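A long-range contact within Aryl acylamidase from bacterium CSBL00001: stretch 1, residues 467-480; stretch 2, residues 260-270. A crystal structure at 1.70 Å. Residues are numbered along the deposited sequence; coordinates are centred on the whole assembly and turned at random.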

# COMPACT_ATOMS: atom_id res chain seq x y z
N ASP A 467 -0.81 -16.13 -3.97
CA ASP A 467 -0.57 -15.33 -2.77
C ASP A 467 0.21 -16.10 -1.71
O ASP A 467 1.08 -15.53 -1.04
CB ASP A 467 -1.90 -14.93 -2.14
CG ASP A 467 -2.79 -14.13 -3.08
OD1 ASP A 467 -3.26 -14.73 -4.06
OD2 ASP A 467 -2.94 -12.91 -2.85
N LEU A 468 -0.09 -17.39 -1.54
CA LEU A 468 0.59 -18.12 -0.46
C LEU A 468 2.09 -18.30 -0.80
O LEU A 468 2.92 -18.30 0.09
CB LEU A 468 -0.05 -19.50 -0.23
CG LEU A 468 -1.50 -19.45 0.28
CD1 LEU A 468 -2.01 -20.82 0.77
CD2 LEU A 468 -1.61 -18.47 1.36
N ASP A 469 2.43 -18.41 -2.08
CA ASP A 469 3.86 -18.53 -2.46
C ASP A 469 4.58 -17.24 -2.07
O ASP A 469 5.75 -17.25 -1.66
CB ASP A 469 4.02 -18.71 -3.98
CG ASP A 469 3.71 -20.12 -4.48
OD1 ASP A 469 3.60 -21.05 -3.64
OD2 ASP A 469 3.62 -20.30 -5.72
N VAL A 470 3.91 -16.10 -2.24
CA VAL A 470 4.50 -14.81 -1.89
C VAL A 470 4.70 -14.75 -0.37
O VAL A 470 5.76 -14.33 0.10
CB VAL A 470 3.65 -13.63 -2.35
CG1 VAL A 470 4.26 -12.27 -1.89
CG2 VAL A 470 3.53 -13.65 -3.89
N ILE A 471 3.69 -15.16 0.39
CA ILE A 471 3.82 -15.20 1.85
C ILE A 471 5.00 -16.14 2.22
O ILE A 471 5.82 -15.79 3.05
CB ILE A 471 2.54 -15.72 2.53
CG1 ILE A 471 1.38 -14.71 2.39
CG2 ILE A 471 2.79 -16.02 4.00
CD1 ILE A 471 1.57 -13.40 3.19
N ALA A 472 5.06 -17.32 1.62
CA ALA A 472 6.09 -18.31 2.00
C ALA A 472 7.49 -17.72 1.76
O ALA A 472 8.39 -17.79 2.64
CB ALA A 472 5.93 -19.58 1.21
N ALA A 473 7.70 -17.16 0.59
CA ALA A 473 9.02 -16.57 0.29
C ALA A 473 9.34 -15.38 1.21
O ALA A 473 10.50 -15.17 1.62
CB ALA A 473 9.05 -16.13 -1.17
N SER A 474 8.32 -14.56 1.50
CA SER A 474 8.50 -13.39 2.34
C SER A 474 8.93 -13.84 3.74
O SER A 474 9.83 -13.24 4.32
CB SER A 474 7.18 -12.59 2.44
OG SER A 474 6.80 -12.08 1.17
N ALA A 475 8.23 -14.83 4.29
CA ALA A 475 8.54 -15.26 5.66
C ALA A 475 9.92 -15.93 5.69
O ALA A 475 10.63 -15.80 6.67
CB ALA A 475 7.48 -16.23 6.20
N ALA A 476 10.25 -16.66 4.65
CA ALA A 476 11.58 -17.30 4.58
C ALA A 476 12.68 -16.24 4.58
O ALA A 476 13.71 -16.35 5.28
CB ALA A 476 11.64 -18.18 3.35
N PHE A 477 12.48 -15.19 3.79
CA PHE A 477 13.45 -14.09 3.73
C PHE A 477 13.50 -13.37 5.09
O PHE A 477 14.56 -13.01 5.56
CB PHE A 477 13.09 -13.11 2.61
CG PHE A 477 14.08 -12.02 2.41
CD1 PHE A 477 15.23 -12.24 1.67
CD2 PHE A 477 13.88 -10.76 2.99
CE1 PHE A 477 16.19 -11.23 1.50
CE2 PHE A 477 14.80 -9.72 2.81
CZ PHE A 477 15.96 -9.95 2.07
N GLU A 478 12.36 -13.18 5.74
CA GLU A 478 12.30 -12.49 7.00
C GLU A 478 13.13 -13.23 8.05
O GLU A 478 13.79 -12.59 8.88
CB GLU A 478 10.82 -12.43 7.45
CG GLU A 478 10.57 -11.65 8.73
CD GLU A 478 9.09 -11.69 9.10
OE1 GLU A 478 8.51 -12.79 9.03
OE2 GLU A 478 8.57 -10.64 9.46
N ARG A 479 13.08 -14.55 8.04
CA ARG A 479 13.84 -15.34 9.01
C ARG A 479 15.35 -15.24 8.73
O ARG A 479 16.15 -15.10 9.66
CB ARG A 479 13.45 -16.80 8.94
CG ARG A 479 12.08 -17.08 9.55
CD ARG A 479 11.84 -18.58 9.67
NE ARG A 479 11.67 -19.22 8.36
CZ ARG A 479 10.51 -19.31 7.71
NH1 ARG A 479 9.41 -18.83 8.26
NH2 ARG A 479 10.44 -19.94 6.54
N ALA A 480 15.70 -15.32 7.45
CA ALA A 480 17.12 -15.41 7.05
C ALA A 480 17.81 -14.05 6.98
O ALA A 480 19.03 -13.94 7.14
CB ALA A 480 17.23 -16.10 5.71
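Stretch 2, residues 260-270: SALAQGVRGKK

Stretch 1 is a regular helix across its whole length, and stretch 2 rests against one side of it as an irregular segment of loop and turns, following it only from Ala261 to Gly265. Over that part the two run in the same general sense: Ala261 comes nearest Ala472 (CA to CA 4.9 Å), and further on Gly265 comes nearest Ala476 (CA to CA 5.4 Å). Val266 then comes back to Ala473 (CA to CA 6.0 Å), and the chain turns off across the helix. The close approaches fall at Ala472 and Ala476, whose side chains are single methyls. A type I turn from Ala261 to Gln264, closed by Gln264 N to Ala261 O at 3.2 Å, folds the segment over the helix; Gly265 follows with positive phi, and a type II turn from Val266 to Lys269 leads the chain onward.

The apolar packing sets alanine methyls against larger branched side chains. Ala261 points its CB toward the helix, 3.9 Å from Leu468 CB and 3.8 Å from Ile471 CG2. Leu262 starts away, but its m,t side chain returns to place CD2 3.7 Å from Ile471 CG2 and 4.1 Å from Ala475 CB. Val266, with chi1 in m, sets CG1 3.9 Å from Ala473 CB and 4.1 Å from Ala476 CB.

Polar contacts gather at the turn. A CA-H...O contact runs from Ala472 CA to Ala261 O at 3.3 Å. Arg479 NH1 donates a nearly straight hydrogen bond to Leu262 O, at 2.9 Å and 167°. One water donates to Leu262 O and Ala472 O, both at 2.8 Å, and accepts from Gly265 N and Arg479 NH2, both at 2.9 Å. The rule here is division: a long side chain reaches one carbonyl directly, while water serves the neighbouring backbone groups.

Charge pairing is looser. Asp469 OD1 and Lys269 NZ are 4.4 Å apart, beyond a salt bridge, but a second water accepts from Lys269 NZ at 3.0 Å and donates to Asp469 OD2 at 2.6 Å.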

# COMPACT_ATOMS: atom_id res chain seq x y z
N SER A 260 -0.85 -20.56 6.85
CA SER A 260 -0.36 -21.90 6.56
C SER A 260 0.93 -21.87 5.75
O SER A 260 1.68 -22.86 5.73
CB SER A 260 -1.42 -22.75 5.84
OG SER A 260 -1.60 -22.32 4.48
N ALA A 261 1.20 -20.76 5.09
CA ALA A 261 2.38 -20.62 4.24
C ALA A 261 3.62 -20.10 4.99
O ALA A 261 4.74 -20.15 4.45
CB ALA A 261 2.06 -19.67 3.10
N LEU A 262 3.44 -19.62 6.21
CA LEU A 262 4.55 -18.96 6.92
C LEU A 262 5.75 -19.89 7.12
O LEU A 262 6.88 -19.45 6.98
CB LEU A 262 4.13 -18.44 8.31
CG LEU A 262 3.09 -17.30 8.25
CD1 LEU A 262 2.46 -17.08 9.63
CD2 LEU A 262 3.69 -16.02 7.63
N ALA A 263 5.50 -21.15 7.40
CA ALA A 263 6.61 -22.08 7.68
C ALA A 263 7.02 -22.94 6.49
O ALA A 263 7.84 -23.86 6.63
CB ALA A 263 6.23 -23.00 8.86
N GLN A 264 6.50 -22.65 5.31
CA GLN A 264 6.65 -23.53 4.18
C GLN A 264 8.08 -23.56 3.61
O GLN A 264 8.52 -24.58 3.09
CB GLN A 264 5.71 -23.05 3.11
CG GLN A 264 5.60 -23.93 1.95
CD GLN A 264 4.35 -23.61 1.18
OE1 GLN A 264 4.42 -23.30 -0.01
NE2 GLN A 264 3.18 -23.64 1.85
N GLY A 265 8.77 -22.42 3.66
CA GLY A 265 10.11 -22.31 3.07
C GLY A 265 10.06 -22.21 1.55
O GLY A 265 8.99 -22.10 0.94
N VAL A 266 11.23 -22.23 0.90
CA VAL A 266 11.30 -22.04 -0.56
C VAL A 266 12.23 -23.10 -1.18
O VAL A 266 12.69 -22.95 -2.30
CB VAL A 266 11.84 -20.65 -0.94
CG1 VAL A 266 10.87 -19.54 -0.44
CG2 VAL A 266 13.21 -20.43 -0.32
N ARG A 267 12.47 -24.18 -0.45
CA ARG A 267 13.39 -25.21 -0.95
C ARG A 267 12.87 -25.75 -2.28
O ARG A 267 11.70 -26.16 -2.37
CB ARG A 267 13.46 -26.37 0.04
CG ARG A 267 14.51 -26.22 1.07
CD ARG A 267 15.33 -27.54 1.20
NE ARG A 267 16.74 -27.29 0.88
CZ ARG A 267 17.55 -26.56 1.64
NH1 ARG A 267 17.10 -26.00 2.76
NH2 ARG A 267 18.82 -26.38 1.27
N GLY A 268 13.75 -25.77 -3.28
CA GLY A 268 13.43 -26.31 -4.58
C GLY A 268 12.74 -25.34 -5.52
O GLY A 268 12.53 -25.64 -6.70
N LYS A 269 12.37 -24.16 -5.02
CA LYS A 269 11.69 -23.20 -5.90
C LYS A 269 12.64 -22.63 -6.92
O LYS A 269 13.83 -22.49 -6.65
CB LYS A 269 11.09 -22.07 -5.07
CG LYS A 269 9.96 -22.55 -4.14
CD LYS A 269 8.78 -23.17 -4.94
CE LYS A 269 7.59 -23.44 -4.00
NZ LYS A 269 6.54 -24.20 -4.71
N LYS A 270 12.10 -22.29 -8.09
CA LYS A 270 12.86 -21.70 -9.18
C LYS A 270 12.51 -20.24 -9.21
O LYS A 270 11.34 -19.87 -9.38
CB LYS A 270 12.48 -22.31 -10.53
CG LYS A 270 12.92 -23.73 -10.72
CD LYS A 270 12.84 -24.13 -12.21
CE LYS A 270 13.33 -23.00 -13.19
NZ LYS A 270 14.81 -22.60 -13.08
O HOH W 1 8.32 -19.73 4.61
O HOH W 2 5.10 -22.30 -6.57